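Local structure of terminase, small subunit (Thermus phage G20c, 6EJQ) at residues V12-Y16 with V45-R50; L80-Y84 with M118-I122; M87-Y91 with V110-I115. The protein probably recognises the packaging site on viral DNA and regulates the ATPase of the large terminase subunit, working as a nine-membered ring. The contacts are given in a common frame with arbitrary orientation. Numbering follows the deposited sequence.

How the contacts relate
Contact 1 lies in the N-terminal domain, while contacts 2 and 3 share helices 59-95 and 112-139 of the C-terminal domain, on the opposite side of the chain's centre; the centres of contacts 1 and 2 are about 40 Å apart. Contact 2 is the buried one (seven of eight touching residues), with an apolar interface. Contact 3, partly buried, its centre about 11 Å from that of contact 2, adds two backbone oxygens, Asp-114 O beside the Met-87 methyl and Val-110 O at the Tyr-91 ring edge. The two meet where Tyr-84 CE1 lies 3.5 Å from Ile-115 CG2. Contact 1, also partly buried, joins helices at nearly a right angle, its aliphatic centre edged on one side by tyrosine and arginine.

Contact 1 (V12-Y16 with V45-R50); sequences VLKLY and VLAEAR
Build both 12-16 and 45-50 as regular alpha-helix, parts of helices 4-17 and 39-53, and cross their axes at -93° with a closest approach of 10.0 Å. At so steep an angle the helices meet over a short patch, which buries 327 Å² in total; the CA atoms of Leu-13 and Leu-46 mark its centre at 6.1 Å. The principal bump is Leu-46. Its CA-to-CB bond points sideways, but the m,t rotamer swings the isobutyl group onto 12-16, where CD2 settles into a hollow formed by Val-12 CG1 at 3.7 Å, Leu-13 CA at 3.9 Å and Tyr-16 CB at 3.4 Å. On one flank Val-12, chi1 t, meets Val-45, also t, through their CG1 atoms at 3.6 Å. A reciprocal fit places Leu-13 (t,p) over the small Ala-49, with Leu-13 CD1 at 4.2 Å from Ala-49 CB; the methyl side chain leaves room for the leucine tip. Tyr-16, chi1 t, extends past Leu-46 until its OH lies 3.3 Å from Arg-50 NH2, near the guanidinium plane. Arg-50 NE also makes a weak hydrogen bond to Gln-68 of a neighbouring subunit, so this edge faces the ring interface. Within the chain, helix 22-33 packs on the same apolar cluster, with Leu-29 touching Val-12 and Ile-25 touching Tyr-16. Three short helices around a common aliphatic centre, the first and third almost perpendicular, are characteristic of the helix-turn-helix class of domain to which this N-terminal part belongs.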
ATOM      1  N   VAL B  12     -26.217  -9.739 -28.983  1.00 46.33           N
ATOM      2  CA  VAL B  12     -26.709  -8.359 -28.898  1.00 44.11           C
ATOM      3  C   VAL B  12     -26.313  -7.774 -27.549  1.00 43.07           C
ATOM      4  O   VAL B  12     -25.760  -6.676 -27.481  1.00 40.24           O
ATOM      5  CB  VAL B  12     -28.250  -8.274 -29.053  1.00 45.65           C
ATOM      6  CG1 VAL B  12     -28.804  -6.913 -28.611  1.00 45.70           C
ATOM      7  CG2 VAL B  12     -28.655  -8.544 -30.491  1.00 48.53           C
ATOM      8  N   LEU B  13     -26.639  -8.510 -26.490  1.00 41.36           N
ATOM      9  CA  LEU B  13     -26.314  -8.126 -25.116  1.00 43.18           C
ATOM     10  C   LEU B  13     -24.798  -7.984 -24.899  1.00 42.29           C
ATOM     11  O   LEU B  13     -24.348  -7.007 -24.304  1.00 40.01           O
ATOM     12  CB  LEU B  13     -26.885  -9.159 -24.132  1.00 43.88           C
ATOM     13  CG  LEU B  13     -26.684  -8.926 -22.634  1.00 44.46           C
ATOM     14  CD1 LEU B  13     -27.271  -7.593 -22.201  1.00 44.60           C
ATOM     15  CD2 LEU B  13     -27.321 -10.061 -21.860  1.00 45.09           C
ATOM     16  N   LYS B  14     -24.032  -8.950 -25.402  1.00 41.07           N
ATOM     17  CA  LYS B  14     -22.580  -8.941 -25.288  1.00 42.00           C
ATOM     18  C   LYS B  14     -21.995  -7.670 -25.881  1.00 43.07           C
ATOM     19  O   LYS B  14     -21.241  -6.969 -25.214  1.00 43.76           O
ATOM     20  CB  LYS B  14     -21.966 -10.152 -25.984  1.00 43.28           C
ATOM     21  CG  LYS B  14     -20.464 -10.277 -25.793  1.00 47.07           C
ATOM     22  CD  LYS B  14     -19.892 -11.460 -26.559  1.00 49.48           C
ATOM     23  CE  LYS B  14     -18.379 -11.511 -26.425  1.00 50.93           C
ATOM     24  NZ  LYS B  14     -17.731 -12.452 -27.381  1.00 52.33           N
ATOM     25  N   LEU B  15     -22.351  -7.372 -27.126  1.00 42.16           N
ATOM     26  CA  LEU B  15     -21.789  -6.214 -27.814  1.00 41.39           C
ATOM     27  C   LEU B  15     -22.184  -4.918 -27.115  1.00 40.45           C
ATOM     28  O   LEU B  15     -21.369  -4.004 -27.006  1.00 40.12           O
ATOM     29  CB  LEU B  15     -22.207  -6.187 -29.280  1.00 41.32           C
ATOM     30  CG  LEU B  15     -21.667  -7.316 -30.157  1.00 42.59           C
ATOM     31  CD1 LEU B  15     -22.314  -7.253 -31.538  1.00 43.30           C
ATOM     32  CD2 LEU B  15     -20.153  -7.261 -30.275  1.00 42.79           C
ATOM     33  N   TYR B  16     -23.419  -4.850 -26.627  1.00 40.20           N
ATOM     34  CA  TYR B  16     -23.844  -3.721 -25.821  1.00 41.84           C
ATOM     35  C   TYR B  16     -22.949  -3.551 -24.574  1.00 41.55           C
ATOM     36  O   TYR B  16     -22.518  -2.442 -24.276  1.00 40.14           O
ATOM     37  CB  TYR B  16     -25.313  -3.844 -25.408  1.00 42.73           C
ATOM     38  CG  TYR B  16     -25.728  -2.725 -24.489  1.00 48.10           C
ATOM     39  CD1 TYR B  16     -25.910  -1.429 -24.980  1.00 53.17           C
ATOM     40  CD2 TYR B  16     -25.892  -2.943 -23.120  1.00 52.67           C
ATOM     41  CE1 TYR B  16     -26.270  -0.385 -24.137  1.00 56.76           C
ATOM     42  CE2 TYR B  16     -26.241  -1.909 -22.266  1.00 55.07           C
ATOM     43  CZ  TYR B  16     -26.426  -0.633 -22.775  1.00 58.30           C
ATOM     44  OH  TYR B  16     -26.781   0.386 -21.918  1.00 66.38           O
ATOM     45  N   VAL B  45     -34.482  -5.844 -27.978  1.00 45.11           N
ATOM     46  CA  VAL B  45     -33.752  -7.016 -27.511  1.00 45.70           C
ATOM     47  C   VAL B  45     -33.003  -6.685 -26.219  1.00 45.29           C
ATOM     48  O   VAL B  45     -33.044  -7.471 -25.270  1.00 43.44           O
ATOM     49  CB  VAL B  45     -32.779  -7.562 -28.582  1.00 46.31           C
ATOM     50  CG1 VAL B  45     -31.883  -8.661 -28.014  1.00 46.32           C
ATOM     51  CG2 VAL B  45     -33.555  -8.093 -29.789  1.00 46.81           C
ATOM     52  N   LEU B  46     -32.347  -5.523 -26.179  1.00 44.59           N
ATOM     53  CA  LEU B  46     -31.656  -5.095 -24.963  1.00 46.48           C
ATOM     54  C   LEU B  46     -32.625  -4.881 -23.805  1.00 46.89           C
ATOM     55  O   LEU B  46     -32.345  -5.305 -22.685  1.00 44.73           O
ATOM     56  CB  LEU B  46     -30.822  -3.837 -25.199  1.00 45.14           C
ATOM     57  CG  LEU B  46     -29.612  -4.013 -26.110  1.00 45.84           C
ATOM     58  CD1 LEU B  46     -29.035  -2.652 -26.470  1.00 46.70           C
ATOM     59  CD2 LEU B  46     -28.539  -4.887 -25.485  1.00 45.97           C
ATOM     60  N   ALA B  47     -33.772  -4.266 -24.094  1.00 48.24           N
ATOM     61  CA  ALA B  47     -34.824  -4.059 -23.093  1.00 48.53           C
ATOM     62  C   ALA B  47     -35.355  -5.373 -22.539  1.00 50.56           C
ATOM     63  O   ALA B  47     -35.543  -5.490 -21.325  1.00 51.34           O
ATOM     64  CB  ALA B  47     -35.965  -3.229 -23.667  1.00 47.39           C
ATOM     65  N   GLU B  48     -35.589  -6.353 -23.415  1.00 51.74           N
ATOM     66  CA  GLU B  48     -36.020  -7.693 -22.969  1.00 53.14           C
ATOM     67  C   GLU B  48     -34.951  -8.388 -22.130  1.00 51.45           C
ATOM     68  O   GLU B  48     -35.259  -8.981 -21.100  1.00 51.96           O
ATOM     69  CB  GLU B  48     -36.400  -8.601 -24.153  1.00 53.84           C
ATOM     70  CG  GLU B  48     -37.701  -8.252 -24.865  1.00 55.29           C
ATOM     71  CD  GLU B  48     -38.924  -8.237 -23.958  1.00 54.31           C
ATOM     72  OE1 GLU B  48     -39.193  -9.245 -23.275  1.00 54.95           O
ATOM     73  OE2 GLU B  48     -39.622  -7.204 -23.939  1.00 56.56           O
ATOM     74  N   ALA B  49     -33.702  -8.323 -22.588  1.00 52.65           N
ATOM     75  CA  ALA B  49     -32.567  -8.868 -21.832  1.00 52.99           C
ATOM     76  C   ALA B  49     -32.424  -8.224 -20.436  1.00 54.36           C
ATOM     77  O   ALA B  49     -32.151  -8.929 -19.467  1.00 51.54           O
ATOM     78  CB  ALA B  49     -31.276  -8.730 -22.625  1.00 49.32           C
ATOM     79  N   ARG B  50     -32.633  -6.908 -20.337  1.00 58.24           N
ATOM     80  CA  ARG B  50     -32.614  -6.214 -19.036  1.00 62.06           C
ATOM     81  C   ARG B  50     -33.636  -6.769 -18.063  1.00 63.10           C
ATOM     82  O   ARG B  50     -33.325  -6.974 -16.891  1.00 63.19           O
ATOM     83  CB  ARG B  50     -32.829  -4.704 -19.186  1.00 65.19           C
ATOM     84  CG  ARG B  50     -31.607  -3.999 -19.719  1.00 68.34           C
ATOM     85  CD  ARG B  50     -31.670  -2.489 -19.599  1.00 71.48           C
ATOM     86  NE  ARG B  50     -30.627  -1.928 -20.462  1.00 76.13           N
ATOM     87  CZ  ARG B  50     -30.784  -1.511 -21.725  1.00 76.40           C
ATOM     88  NH1 ARG B  50     -31.977  -1.513 -22.337  1.00 72.09           N
ATOM     89  NH2 ARG B  50     -29.719  -1.057 -22.382  1.00 74.64           N
TER

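Contact 2 (L80-Y84 with M118-I122); sequences LLAIY and MADRI
Segments 80-84 and 118-122, from helices 59-95 and 112-139, the C-terminal domain's hairpin in the nine-membered ring, are continuous alpha-helix, set nearly antiparallel (159° between their directions, signed crossing angle -159°) with axes 9.9 Å apart. The register pairs Tyr-84 with Met-118 (CA to CA 6.4 Å) and Leu-80 with Ile-122 (CA to CA 6.8 Å). Met-118 comes first and, in its t,p,p rotamer, runs across the other helix between Leu-80, Ile-83 and Tyr-84: CG is 3.9 Å from Tyr-84 CB, SD 4.0 Å from Leu-80 CB and CE 4.0 Å from Ile-83 CG2. Ala-119 offers a methyl group, its CB 4.0 Å from Tyr-84 CE1. Arg-121 contributes CB, 4.2 Å from Leu-80 CD1, while its charged end leads away. Ile-122 (m,t) closes the patch: CG1 is 3.8 Å from Leu-80 CB, CD1 3.9 Å from Tyr-84 CB, and CG2 3.8 Å from Leu-81 CD2. Tyr-84, chi1 t, hydrogen-bonds through its hydroxyl to Asp-79 of another subunit, and its ring meets Phe-76 of that subunit edge-to-face. No hydrogen bond joins the segments, which implies that this antiparallel pair is held by apolar contact, while the Tyr-84 hydroxyl is spent on a neighbouring subunit.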
ATOM      1  N   LEU B  80      -0.447 -23.493 -10.171  1.00 36.47           N
ATOM      2  CA  LEU B  80       0.507 -22.766  -9.341  1.00 36.33           C
ATOM      3  C   LEU B  80       1.459 -23.699  -8.604  1.00 34.44           C
ATOM      4  O   LEU B  80       2.646 -23.418  -8.524  1.00 34.22           O
ATOM      5  CB  LEU B  80      -0.213 -21.836  -8.349  1.00 36.48           C
ATOM      6  CG  LEU B  80      -1.059 -20.704  -8.947  1.00 37.54           C
ATOM      7  CD1 LEU B  80      -1.566 -19.794  -7.842  1.00 37.62           C
ATOM      8  CD2 LEU B  80      -0.312 -19.891  -9.994  1.00 38.15           C
ATOM      9  N   LEU B  81       0.944 -24.807  -8.084  1.00 35.43           N
ATOM     10  CA  LEU B  81       1.791 -25.828  -7.445  1.00 35.26           C
ATOM     11  C   LEU B  81       2.866 -26.374  -8.378  1.00 34.53           C
ATOM     12  O   LEU B  81       4.006 -26.536  -7.967  1.00 36.12           O
ATOM     13  CB  LEU B  81       0.949 -26.970  -6.898  1.00 35.08           C
ATOM     14  CG  LEU B  81       0.194 -26.637  -5.607  1.00 34.64           C
ATOM     15  CD1 LEU B  81      -1.033 -27.512  -5.447  1.00 33.43           C
ATOM     16  CD2 LEU B  81       1.102 -26.761  -4.395  1.00 36.09           C
ATOM     17  N   ALA B  82       2.508 -26.631  -9.629  1.00 35.44           N
ATOM     18  CA  ALA B  82       3.487 -27.073 -10.631  1.00 37.29           C
ATOM     19  C   ALA B  82       4.537 -25.991 -10.908  1.00 37.48           C
ATOM     20  O   ALA B  82       5.726 -26.290 -10.995  1.00 37.74           O
ATOM     21  CB  ALA B  82       2.797 -27.475 -11.932  1.00 37.08           C
ATOM     22  N   ILE B  83       4.092 -24.743 -11.039  1.00 36.56           N
ATOM     23  CA  ILE B  83       5.008 -23.623 -11.201  1.00 37.10           C
ATOM     24  C   ILE B  83       5.918 -23.479  -9.966  1.00 38.82           C
ATOM     25  O   ILE B  83       7.124 -23.281 -10.118  1.00 39.04           O
ATOM     26  CB  ILE B  83       4.266 -22.312 -11.518  1.00 37.44           C
ATOM     27  CG1 ILE B  83       3.620 -22.410 -12.911  1.00 37.29           C
ATOM     28  CG2 ILE B  83       5.218 -21.116 -11.462  1.00 37.43           C
ATOM     29  CD1 ILE B  83       2.521 -21.407 -13.164  1.00 37.90           C
ATOM     30  N   TYR B  84       5.349 -23.601  -8.764  1.00 38.26           N
ATOM     31  CA  TYR B  84       6.136 -23.578  -7.528  1.00 37.80           C
ATOM     32  C   TYR B  84       7.270 -24.615  -7.581  1.00 40.68           C
ATOM     33  O   TYR B  84       8.414 -24.293  -7.253  1.00 39.66           O
ATOM     34  CB  TYR B  84       5.236 -23.809  -6.302  1.00 36.63           C
ATOM     35  CG  TYR B  84       5.973 -23.879  -4.980  1.00 35.72           C
ATOM     36  CD1 TYR B  84       6.345 -22.724  -4.293  1.00 35.49           C
ATOM     37  CD2 TYR B  84       6.299 -25.103  -4.416  1.00 35.34           C
ATOM     38  CE1 TYR B  84       7.016 -22.795  -3.082  1.00 36.43           C
ATOM     39  CE2 TYR B  84       6.974 -25.184  -3.212  1.00 36.08           C
ATOM     40  CZ  TYR B  84       7.336 -24.035  -2.549  1.00 36.55           C
ATOM     41  OH  TYR B  84       7.998 -24.149  -1.347  1.00 36.77           O
ATOM     42  N   MET B 118       4.844 -17.207  -4.042  1.00 34.78           N
ATOM     43  CA  MET B 118       4.041 -18.225  -4.705  1.00 34.88           C
ATOM     44  C   MET B 118       3.416 -19.187  -3.696  1.00 35.26           C
ATOM     45  O   MET B 118       2.260 -19.584  -3.866  1.00 35.74           O
ATOM     46  CB  MET B 118       4.868 -18.993  -5.741  1.00 34.28           C
ATOM     47  CG  MET B 118       4.081 -20.043  -6.522  1.00 34.84           C
ATOM     48  SD  MET B 118       2.722 -19.328  -7.463  1.00 35.57           S
ATOM     49  CE  MET B 118       3.602 -18.583  -8.826  1.00 35.41           C
ATOM     50  N   ALA B 119       4.166 -19.569  -2.662  1.00 34.51           N
ATOM     51  CA  ALA B 119       3.619 -20.437  -1.610  1.00 34.57           C
ATOM     52  C   ALA B 119       2.431 -19.773  -0.942  1.00 34.66           C
ATOM     53  O   ALA B 119       1.427 -20.416  -0.663  1.00 34.98           O
ATOM     54  CB  ALA B 119       4.672 -20.788  -0.570  1.00 33.84           C
ATOM     55  N   ASP B 120       2.553 -18.477  -0.707  1.00 36.78           N
ATOM     56  CA  ASP B 120       1.477 -17.693  -0.114  1.00 39.19           C
ATOM     57  C   ASP B 120       0.205 -17.595  -0.981  1.00 38.02           C
ATOM     58  O   ASP B 120      -0.907 -17.658  -0.447  1.00 36.01           O
ATOM     59  CB  ASP B 120       1.981 -16.296   0.219  1.00 41.38           C
ATOM     60  CG  ASP B 120       1.036 -15.553   1.113  1.00 42.90           C
ATOM     61  OD1 ASP B 120       0.701 -16.067   2.203  1.00 45.48           O
ATOM     62  OD2 ASP B 120       0.619 -14.460   0.711  1.00 47.62           O
ATOM     63  N   ARG B 121       0.377 -17.443  -2.295  1.00 37.00           N
ATOM     64  CA  ARG B 121      -0.740 -17.505  -3.250  1.00 38.88           C
ATOM     65  C   ARG B 121      -1.481 -18.858  -3.182  1.00 38.36           C
ATOM     66  O   ARG B 121      -2.713 -18.913  -3.241  1.00 36.79           O
ATOM     67  CB  ARG B 121      -0.240 -17.303  -4.674  1.00 41.64           C
ATOM     68  CG  ARG B 121       0.325 -15.925  -4.981  1.00 45.52           C
ATOM     69  CD  ARG B 121      -0.775 -14.896  -5.108  1.00 49.81           C
ATOM     70  NE  ARG B 121      -0.370 -13.761  -5.926  1.00 54.95           N
ATOM     71  CZ  ARG B 121      -1.168 -12.748  -6.266  1.00 56.93           C
ATOM     72  NH1 ARG B 121      -2.441 -12.702  -5.863  1.00 59.07           N
ATOM     73  NH2 ARG B 121      -0.685 -11.763  -7.014  1.00 59.30           N
ATOM     74  N   ILE B 122      -0.721 -19.938  -3.054  1.00 35.25           N
ATOM     75  CA  ILE B 122      -1.292 -21.273  -2.976  1.00 34.64           C
ATOM     76  C   ILE B 122      -1.991 -21.457  -1.632  1.00 34.49           C
ATOM     77  O   ILE B 122      -3.100 -21.990  -1.584  1.00 34.98           O
ATOM     78  CB  ILE B 122      -0.219 -22.359  -3.219  1.00 34.59           C
ATOM     79  CG1 ILE B 122       0.339 -22.251  -4.640  1.00 34.50           C
ATOM     80  CG2 ILE B 122      -0.777 -23.753  -3.000  1.00 34.82           C
ATOM     81  CD1 ILE B 122       1.718 -22.856  -4.791  1.00 35.20           C
TER

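Contact 3 (M87-Y91 with V110-I115); sequences MLRNY and VRPADI
Residues 87-91 form a helical turn of helix 59-95; opposite, Val-110 is extended (phi/psi -141/142), Arg-111 is the N-cap, and helix 112-139 starts at Pro-112. The CA atoms of Tyr-91 and Val-110 come within 5.7 Å. Met-87 (m,t,p) reaches furthest: its CE lies 3.2 Å from Asp-114 O and 4.0 Å from Val-110 CG1, and its CB is 4.0 Å from Ile-115 CG1. Leu-88 adds a looser touch, CD2 to Ile-115 CD1 at 4.4 Å. Asn-90 sets CB 4.0 Å from Val-110 CG2; its ND2 hydrogen-bonds Asn-86 O one turn back on the same helix, while OD1 accepts from His-101 and Ile-108 and so ties the helix to the intervening loop. Tyr-91, chi1 t, lays its ring beside the turn: CD1 is 3.7 Å from Val-110 O, which sits at the ring edge, CE1 is 3.8 Å from Pro-112 CG, and CB is 3.8 Å from Ile-115 CD1. In the facing segment, Arg-111 O accepts Ile-115 N at 3.3 Å, closing the first turn, and Pro-112 occupies N1, where the missing amide hydrogen costs nothing. This is the loop end of a helical hairpin, where the returning chain leaves its loop and begins the second long helix.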
ATOM      1  N   MET B  87      10.090 -23.540  -9.809  1.00 40.65           N
ATOM      2  CA  MET B  87      10.837 -22.458  -9.183  1.00 40.12           C
ATOM      3  C   MET B  87      11.853 -22.983  -8.184  1.00 40.07           C
ATOM      4  O   MET B  87      13.000 -22.563  -8.209  1.00 39.99           O
ATOM      5  CB  MET B  87       9.887 -21.470  -8.509  1.00 38.88           C
ATOM      6  CG  MET B  87       9.056 -20.672  -9.492  1.00 38.28           C
ATOM      7  SD  MET B  87       7.665 -19.860  -8.691  1.00 38.55           S
ATOM      8  CE  MET B  87       8.501 -18.453  -7.971  1.00 40.29           C
ATOM      9  N   LEU B  88      11.419 -23.900  -7.322  1.00 41.23           N
ATOM     10  CA  LEU B  88      12.306 -24.583  -6.385  1.00 44.01           C
ATOM     11  C   LEU B  88      13.427 -25.324  -7.086  1.00 46.13           C
ATOM     12  O   LEU B  88      14.577 -25.262  -6.656  1.00 45.85           O
ATOM     13  CB  LEU B  88      11.555 -25.638  -5.566  1.00 45.60           C
ATOM     14  CG  LEU B  88      11.078 -25.321  -4.170  1.00 47.77           C
ATOM     15  CD1 LEU B  88      10.569 -26.624  -3.562  1.00 48.46           C
ATOM     16  CD2 LEU B  88      12.188 -24.705  -3.316  1.00 49.58           C
ATOM     17  N   ARG B  89      13.060 -26.072  -8.126  1.00 45.46           N
ATOM     18  CA  ARG B  89      14.010 -26.866  -8.904  1.00 46.46           C
ATOM     19  C   ARG B  89      15.106 -25.969  -9.448  1.00 44.60           C
ATOM     20  O   ARG B  89      16.291 -26.279  -9.338  1.00 44.66           O
ATOM     21  CB  ARG B  89      13.282 -27.567 -10.057  1.00 50.20           C
ATOM     22  CG  ARG B  89      14.131 -28.514 -10.882  1.00 54.14           C
ATOM     23  CD  ARG B  89      13.291 -29.321 -11.861  1.00 57.74           C
ATOM     24  NE  ARG B  89      12.994 -28.580 -13.098  1.00 60.50           N
ATOM     25  CZ  ARG B  89      13.245 -28.988 -14.350  1.00 60.54           C
ATOM     26  NH1 ARG B  89      13.815 -30.168 -14.608  1.00 60.93           N
ATOM     27  NH2 ARG B  89      12.905 -28.203 -15.375  1.00 59.80           N
ATOM     28  N   ASN B  90      14.693 -24.851 -10.028  1.00 43.61           N
ATOM     29  CA  ASN B  90      15.626 -23.866 -10.551  1.00 43.49           C
ATOM     30  C   ASN B  90      16.491 -23.244  -9.462  1.00 43.98           C
ATOM     31  O   ASN B  90      17.699 -23.125  -9.652  1.00 46.62           O
ATOM     32  CB  ASN B  90      14.890 -22.799 -11.345  1.00 42.04           C
ATOM     33  CG  ASN B  90      14.562 -23.260 -12.746  1.00 43.48           C
ATOM     34  OD1 ASN B  90      15.457 -23.424 -13.567  1.00 43.28           O
ATOM     35  ND2 ASN B  90      13.282 -23.480 -13.026  1.00 46.48           N
ATOM     36  N   TYR B  91      15.890 -22.877  -8.327  1.00 42.69           N
ATOM     37  CA  TYR B  91      16.652 -22.334  -7.209  1.00 41.34           C
ATOM     38  C   TYR B  91      17.718 -23.317  -6.734  1.00 44.45           C
ATOM     39  O   TYR B  91      18.855 -22.918  -6.471  1.00 46.86           O
ATOM     40  CB  TYR B  91      15.760 -21.953  -6.024  1.00 40.60           C
ATOM     41  CG  TYR B  91      16.555 -21.333  -4.879  1.00 39.33           C
ATOM     42  CD1 TYR B  91      16.987 -20.019  -4.952  1.00 37.81           C
ATOM     43  CD2 TYR B  91      16.903 -22.077  -3.755  1.00 38.61           C
ATOM     44  CE1 TYR B  91      17.727 -19.455  -3.934  1.00 39.78           C
ATOM     45  CE2 TYR B  91      17.650 -21.522  -2.728  1.00 38.75           C
ATOM     46  CZ  TYR B  91      18.060 -20.208  -2.824  1.00 40.29           C
ATOM     47  OH  TYR B  91      18.807 -19.625  -1.824  1.00 41.49           O
ATOM     48  N   VAL B 110      15.780 -17.638  -9.987  1.00 48.85           N
ATOM     49  CA  VAL B 110      14.578 -17.362  -9.192  1.00 49.37           C
ATOM     50  C   VAL B 110      15.011 -16.800  -7.843  1.00 47.61           C
ATOM     51  O   VAL B 110      15.998 -17.256  -7.266  1.00 47.89           O
ATOM     52  CB  VAL B 110      13.747 -18.643  -8.936  1.00 49.08           C
ATOM     53  CG1 VAL B 110      12.509 -18.323  -8.114  1.00 50.78           C
ATOM     54  CG2 VAL B 110      13.343 -19.287 -10.245  1.00 51.12           C
ATOM     55  N   ARG B 111      14.257 -15.826  -7.342  1.00 46.22           N
ATOM     56  CA  ARG B 111      14.526 -15.221  -6.045  1.00 46.56           C
ATOM     57  C   ARG B 111      13.759 -15.987  -4.964  1.00 44.43           C
ATOM     58  O   ARG B 111      12.618 -16.387  -5.199  1.00 44.15           O
ATOM     59  CB  ARG B 111      14.108 -13.753  -6.051  1.00 49.86           C
ATOM     60  CG  ARG B 111      14.775 -12.951  -7.156  1.00 57.54           C
ATOM     61  CD  ARG B 111      14.722 -11.445  -6.918  1.00 64.98           C
ATOM     62  NE  ARG B 111      13.351 -10.921  -7.010  1.00 71.76           N
ATOM     63  CZ  ARG B 111      12.691 -10.235  -6.067  1.00 77.15           C
ATOM     64  NH1 ARG B 111      13.242  -9.927  -4.887  1.00 77.33           N
ATOM     65  NH2 ARG B 111      11.441  -9.836  -6.317  1.00 78.32           N
ATOM     66  N   PRO B 112      14.376 -16.196  -3.775  1.00 41.61           N
ATOM     67  CA  PRO B 112      13.656 -16.782  -2.635  1.00 40.11           C
ATOM     68  C   PRO B 112      12.320 -16.096  -2.320  1.00 39.11           C
ATOM     69  O   PRO B 112      11.331 -16.775  -2.038  1.00 38.12           O
ATOM     70  CB  PRO B 112      14.631 -16.595  -1.475  1.00 41.91           C
ATOM     71  CG  PRO B 112      15.978 -16.612  -2.121  1.00 41.98           C
ATOM     72  CD  PRO B 112      15.790 -15.924  -3.441  1.00 40.77           C
ATOM     73  N   ALA B 113      12.296 -14.768  -2.405  1.00 38.57           N
ATOM     74  CA  ALA B 113      11.093 -13.987  -2.119  1.00 36.77           C
ATOM     75  C   ALA B 113       9.949 -14.346  -3.054  1.00 37.13           C
ATOM     76  O   ALA B 113       8.789 -14.365  -2.634  1.00 36.58           O
ATOM     77  CB  ALA B 113      11.388 -12.501  -2.198  1.00 34.49           C
ATOM     78  N   ASP B 114      10.278 -14.638  -4.310  1.00 37.11           N
ATOM     79  CA  ASP B 114       9.279 -15.077  -5.287  1.00 38.02           C
ATOM     80  C   ASP B 114       8.763 -16.505  -5.041  1.00 36.97           C
ATOM     81  O   ASP B 114       7.611 -16.789  -5.330  1.00 37.59           O
ATOM     82  CB  ASP B 114       9.821 -14.910  -6.702  1.00 39.66           C
ATOM     83  CG  ASP B 114      10.052 -13.443  -7.057  1.00 41.87           C
ATOM     84  OD1 ASP B 114       9.400 -12.556  -6.453  1.00 40.97           O
ATOM     85  OD2 ASP B 114      10.888 -13.179  -7.930  1.00 42.68           O
ATOM     86  N   ILE B 115       9.601 -17.379  -4.487  1.00 35.75           N
ATOM     87  CA  ILE B 115       9.162 -18.708  -4.054  1.00 34.60           C
ATOM     88  C   ILE B 115       8.219 -18.567  -2.864  1.00 35.92           C
ATOM     89  O   ILE B 115       7.184 -19.226  -2.809  1.00 35.06           O
ATOM     90  CB  ILE B 115      10.366 -19.602  -3.698  1.00 33.93           C
ATOM     91  CG1 ILE B 115      11.134 -19.956  -4.970  1.00 35.11           C
ATOM     92  CG2 ILE B 115       9.932 -20.882  -3.005  1.00 34.43           C
ATOM     93  CD1 ILE B 115      12.504 -20.551  -4.718  1.00 35.76           C
TER